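Local structure of five-membered-cyclitol-phosphate synthase (6K96) at residues E160-R164 with L179-D183; S319-K324 with D340-Y345. The protein is a cyclitol-phosphate synthase related to the myo-inositol-1-phosphate synthases, an NAD-containing enzyme with a Rossmann-type domain that forms a four-chain assembly. All blocks are in the same frame, centred on the assembly; numbering follows the deposited sequence.

Contact 1: residues E160-R164 with L179-D183; sequences ELVAR and LIGDD
Asp182, Ala163 and Leu179 bury most of this contact, in which the irregular loop 160-164 wraps round one carboxylate. Strand 179-180 runs on extended through Gly181 and Asp182 (phi/psi 175/171 and -122/157), joined by a cis peptide bond, and the m rotamer of Asp182 directs its carboxylate into the loop. Val162 (-139/-74) and Ala163 (-60/-21) turn the loop's NH groups to it: Asp182 OD1 accepts from Ala163 N at 2.9 Å and Asp182 OD2 from Val162 N at 3.3 Å, while Asn156 also donates to OD1. Asp182 OD2 also forms a salt bridge with Arg164 NE at 2.9 Å; Pro159 O holds the same guanidinium through NH2. In register with Gly181 (CA-CA 5.0 Å), Ala163 points its CB at Gly181 O, 3.3 Å away. Leu179, t at chi1, brings CD2 3.5 Å from Ala163 CA and CD1 3.8 Å from Val162 CG1. Helix 166-174 links strands 153-156 and 179-180 in a beta-alpha-beta crossover of the Rossmann-type domain, with the side chain of Glu160 about 6 Å from the bound NAD.

Contact 2: residues S319-K324 with D340-Y345; sequences SAAAVK and DVAEAY
A methyl group sits almost squarely on an aromatic ring: Ala321 CB lies 3.6 Å from the centroid of the Tyr345 ring and only 5° off its normal, a CH-pi contact over the face. The ring gets there with chi1 at -94°, between wells, and chi2 at -59°, which also bring Tyr345 CE2 to 3.3 Å from Ala321 O. Tyr345 belongs to helix 338-353, whose first turns supply the whole 340-345 segment. Facing it, 319-324 opens with an ST turn, Ser319 OG accepting from Ala321 N at 3.2 Å, and coils into a 3-10 turn over 320-322, in which Ala322 N donates to Ser319 O at 3.2 Å and Val323 N to Ala320 O at 3.1 Å. The backbones come very close, with Ala321 CA 4.5 Å from Val341 CA and 4.0 Å from Val341 O. Small side chains permit this: Ala344 CB fits against the 3-10 turn, 3.9 Å from Ala320 CB and 3.5 Å from Ala321 N. Val341, a t rotamer, places CG2 3.5 Å from Ala320 O and 3.8 Å from Val323 CB; at the margin its CG1 lies 4.3 Å from Lys324 CG. Ile306 of helix 292-313 touches both Ala321 and Tyr345, so the pair packs onto that helix, and Tyr345 OH makes a weak hydrogen bond to Asp302. With no clear hydrogen bond between the segments, the contact rests on close-fitting methyl groups and one aromatic face, and so on shape rather than charge.

Contact 1 is the more buried of the two and lies closer to the centre of the chain, on the last parallel strand of the sheet, 179-180; contact 2, only partly buried, joins a loop after helix 292-313 to the last modelled helix, 338-353. Their buried areas are nearly equal, but a carboxylate gathering backbone NH groups and an arginine dominates the first, whereas methyl groups and a tyrosine ring make up the second. They follow one another along the chain, with centres about 15 Å apart, and meet directly: Ile180, which turns away from loop 160-164, packs its CG2 3.8 Å from Ala322 CB, on a residue that in turn faces away from helix 338-353.

Contact 1: residues E160-R164 with L179-D183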
loop_
_atom_site.group_PDB
_atom_site.type_symbol
_atom_site.label_atom_id
_atom_site.label_comp_id
_atom_site.label_asym_id
_atom_site.label_seq_id
_atom_site.Cartn_x
_atom_site.Cartn_y
_atom_site.Cartn_z
ATOM N N GLU B 160 -31.176 -6.342 -12.979
ATOM C CA GLU B 160 -32.322 -6.578 -13.887
ATOM C C GLU B 160 -33.463 -5.626 -13.533
ATOM O O GLU B 160 -33.640 -5.320 -12.372
ATOM C CB GLU B 160 -32.749 -8.045 -13.903
ATOM C CG GLU B 160 -31.888 -8.884 -14.816
ATOM C CD GLU B 160 -30.379 -8.681 -14.733
ATOM O OE1 GLU B 160 -29.795 -8.099 -15.711
ATOM O OE2 GLU B 160 -29.797 -9.087 -13.697
ATOM N N LEU B 161 -34.196 -5.203 -14.573
ATOM C CA LEU B 161 -35.410 -4.360 -14.478
ATOM C C LEU B 161 -36.535 -5.199 -13.865
ATOM O O LEU B 161 -36.897 -6.207 -14.531
ATOM C CB LEU B 161 -35.759 -3.860 -15.889
ATOM C CG LEU B 161 -36.070 -2.362 -15.960
ATOM C CD1 LEU B 161 -34.801 -1.526 -15.902
ATOM C CD2 LEU B 161 -36.876 -1.995 -17.185
ATOM N N VAL B 162 -36.987 -4.849 -12.642
ATOM C CA VAL B 162 -38.184 -5.436 -11.966
ATOM C C VAL B 162 -38.964 -4.316 -11.272
ATOM O O VAL B 162 -40.029 -3.915 -11.753
ATOM C CB VAL B 162 -37.839 -6.558 -10.970
ATOM C CG1 VAL B 162 -39.090 -7.280 -10.477
ATOM C CG2 VAL B 162 -36.868 -7.560 -11.546
ATOM N N ALA B 163 -38.465 -3.800 -10.154
ATOM C CA ALA B 163 -39.108 -2.654 -9.468
ATOM C C ALA B 163 -39.119 -1.487 -10.439
ATOM O O ALA B 163 -39.934 -0.621 -10.275
ATOM C CB ALA B 163 -38.420 -2.291 -8.187
ATOM N N ARG B 164 -38.261 -1.489 -11.454
ATOM C CA ARG B 164 -38.138 -0.287 -12.319
ATOM C C ARG B 164 -39.105 -0.345 -13.518
ATOM O O ARG B 164 -39.233 0.718 -14.193
ATOM C CB ARG B 164 -36.685 -0.070 -12.756
ATOM C CG ARG B 164 -35.933 0.918 -11.862
ATOM C CD ARG B 164 -34.444 0.927 -12.097
ATOM N NE ARG B 164 -34.033 -0.446 -12.270
ATOM C CZ ARG B 164 -32.967 -0.844 -12.927
ATOM N NH1 ARG B 164 -32.169 0.052 -13.469
ATOM N NH2 ARG B 164 -32.672 -2.141 -12.996
ATOM N N LEU B 179 -42.625 -4.683 -3.424
ATOM C CA LEU B 179 -41.634 -4.988 -4.486
ATOM C C LEU B 179 -40.406 -4.100 -4.240
ATOM O O LEU B 179 -40.524 -2.865 -4.358
ATOM C CB LEU B 179 -42.276 -4.736 -5.862
ATOM C CG LEU B 179 -41.378 -4.948 -7.092
ATOM C CD1 LEU B 179 -41.084 -6.429 -7.327
ATOM C CD2 LEU B 179 -42.013 -4.351 -8.348
ATOM N N ILE B 180 -39.266 -4.706 -3.908
ATOM C CA ILE B 180 -38.068 -3.980 -3.395
ATOM C C ILE B 180 -36.922 -4.200 -4.371
ATOM O O ILE B 180 -36.475 -5.344 -4.528
ATOM C CB ILE B 180 -37.730 -4.438 -1.963
ATOM C CG1 ILE B 180 -38.977 -4.370 -1.072
ATOM C CG2 ILE B 180 -36.557 -3.657 -1.387
ATOM C CD1 ILE B 180 -39.588 -2.991 -0.927
ATOM N N GLY B 181 -36.484 -3.126 -5.005
ATOM C CA GLY B 181 -35.482 -3.203 -6.066
ATOM C C GLY B 181 -35.264 -1.847 -6.704
ATOM O O GLY B 181 -35.985 -0.925 -6.368
ATOM N N ASP B 182 -34.239 -1.757 -7.563
ATOM C CA ASP B 182 -33.416 -2.912 -7.924
ATOM C C ASP B 182 -31.920 -2.704 -7.602
ATOM O O ASP B 182 -31.462 -1.568 -7.510
ATOM C CB ASP B 182 -33.529 -3.220 -9.422
ATOM C CG ASP B 182 -34.955 -3.353 -9.893
ATOM O OD1 ASP B 182 -35.695 -4.102 -9.250
ATOM O OD2 ASP B 182 -35.326 -2.662 -10.852
ATOM N N ASP B 183 -31.197 -3.807 -7.445
ATOM C CA ASP B 183 -29.713 -3.882 -7.516
ATOM C C ASP B 183 -29.076 -3.459 -6.191
ATOM O O ASP B 183 -29.032 -2.228 -5.984
ATOM C CB ASP B 183 -29.194 -3.025 -8.670
ATOM C CG ASP B 183 -27.787 -3.388 -9.084
ATOM O OD1 ASP B 183 -27.239 -4.391 -8.542
ATOM O OD2 ASP B 183 -27.252 -2.676 -9.967
#

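Contact 2: residues S319-K324 with D340-Y345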
loop_
_atom_site.group_PDB
_atom_site.type_symbol
_atom_site.label_atom_id
_atom_site.label_comp_id
_atom_site.label_asym_id
_atom_site.label_seq_id
_atom_site.Cartn_x
_atom_site.Cartn_y
_atom_site.Cartn_z
ATOM N N SER B 319 -40.808 0.602 -1.049
ATOM C CA SER B 319 -40.599 1.348 0.217
ATOM C C SER B 319 -39.401 2.277 0.029
ATOM O O SER B 319 -38.343 1.814 -0.492
ATOM C CB SER B 319 -40.419 0.477 1.426
ATOM O OG SER B 319 -40.093 1.300 2.543
ATOM N N ALA B 320 -39.553 3.529 0.452
ATOM C CA ALA B 320 -38.454 4.508 0.394
ATOM C C ALA B 320 -37.352 4.128 1.416
ATOM O O ALA B 320 -36.209 4.532 1.224
ATOM C CB ALA B 320 -39.029 5.885 0.578
ATOM N N ALA B 321 -37.636 3.306 2.426
ATOM C CA ALA B 321 -36.613 2.876 3.402
ATOM C C ALA B 321 -35.528 2.077 2.690
ATOM O O ALA B 321 -34.512 1.808 3.294
ATOM C CB ALA B 321 -37.223 2.030 4.493
ATOM N N ALA B 322 -35.777 1.595 1.475
ATOM C CA ALA B 322 -34.843 0.678 0.778
ATOM C C ALA B 322 -33.820 1.482 -0.008
ATOM O O ALA B 322 -32.895 0.864 -0.551
ATOM C CB ALA B 322 -35.602 -0.234 -0.130
ATOM N N VAL B 323 -33.962 2.800 -0.071
ATOM C CA VAL B 323 -33.273 3.597 -1.129
ATOM C C VAL B 323 -31.755 3.568 -0.895
ATOM O O VAL B 323 -30.972 3.327 -1.851
ATOM C CB VAL B 323 -33.887 5.005 -1.241
ATOM C CG1 VAL B 323 -33.047 5.954 -2.069
ATOM C CG2 VAL B 323 -35.288 4.938 -1.791
ATOM N N LYS B 324 -31.294 3.781 0.321
ATOM C CA LYS B 324 -29.836 3.969 0.528
ATOM C C LYS B 324 -29.075 2.673 0.221
ATOM O O LYS B 324 -27.853 2.789 -0.024
ATOM C CB LYS B 324 -29.536 4.487 1.932
ATOM C CG LYS B 324 -29.858 5.961 2.106
ATOM C CD LYS B 324 -28.992 6.700 3.125
ATOM C CE LYS B 324 -29.095 8.209 2.932
ATOM N NZ LYS B 324 -28.783 8.991 4.157
ATOM N N ASP B 340 -36.719 11.380 3.269
ATOM C CA ASP B 340 -37.650 10.436 2.588
ATOM C C ASP B 340 -37.393 9.032 3.146
ATOM O O ASP B 340 -38.376 8.304 3.452
ATOM C CB ASP B 340 -37.553 10.546 1.064
ATOM C CG ASP B 340 -38.264 11.772 0.491
ATOM O OD1 ASP B 340 -39.312 12.206 1.055
ATOM O OD2 ASP B 340 -37.755 12.314 -0.488
ATOM N N VAL B 341 -36.128 8.700 3.349
ATOM C CA VAL B 341 -35.720 7.321 3.721
ATOM C C VAL B 341 -36.054 7.134 5.201
ATOM O O VAL B 341 -36.826 6.222 5.532
ATOM C CB VAL B 341 -34.243 7.055 3.382
ATOM C CG1 VAL B 341 -33.782 5.684 3.865
ATOM C CG2 VAL B 341 -33.980 7.211 1.888
ATOM N N ALA B 342 -35.575 8.043 6.037
ATOM C CA ALA B 342 -35.873 8.138 7.490
ATOM C C ALA B 342 -37.391 8.115 7.779
ATOM O O ALA B 342 -37.799 7.311 8.623
ATOM C CB ALA B 342 -35.203 9.377 8.033
ATOM N N GLU B 343 -38.192 8.944 7.097
ATOM C CA GLU B 343 -39.679 9.053 7.247
ATOM C C GLU B 343 -40.301 7.658 7.075
ATOM O O GLU B 343 -41.093 7.241 7.932
ATOM C CB GLU B 343 -40.234 10.038 6.215
ATOM C CG GLU B 343 -41.658 10.510 6.460
ATOM C CD GLU B 343 -42.206 11.558 5.481
ATOM O OE1 GLU B 343 -42.798 12.592 5.955
ATOM O OE2 GLU B 343 -42.072 11.349 4.243
ATOM N N ALA B 344 -39.895 6.942 6.027
ATOM C CA ALA B 344 -40.326 5.565 5.702
ATOM C C ALA B 344 -39.907 4.563 6.801
ATOM O O ALA B 344 -40.714 3.718 7.135
ATOM C CB ALA B 344 -39.805 5.224 4.331
ATOM N N TYR B 345 -38.690 4.620 7.345
ATOM C CA TYR B 345 -38.217 3.727 8.461
ATOM C C TYR B 345 -39.044 3.963 9.734
ATOM O O TYR B 345 -39.544 3.021 10.364
ATOM C CB TYR B 345 -36.734 3.944 8.807
ATOM C CG TYR B 345 -35.821 2.991 8.086
ATOM C CD1 TYR B 345 -35.974 1.619 8.266
ATOM C CD2 TYR B 345 -34.864 3.440 7.186
ATOM C CE1 TYR B 345 -35.186 0.712 7.589
ATOM C CE2 TYR B 345 -34.080 2.541 6.473
ATOM C CZ TYR B 345 -34.218 1.177 6.712
ATOM O OH TYR B 345 -33.439 0.257 6.076
#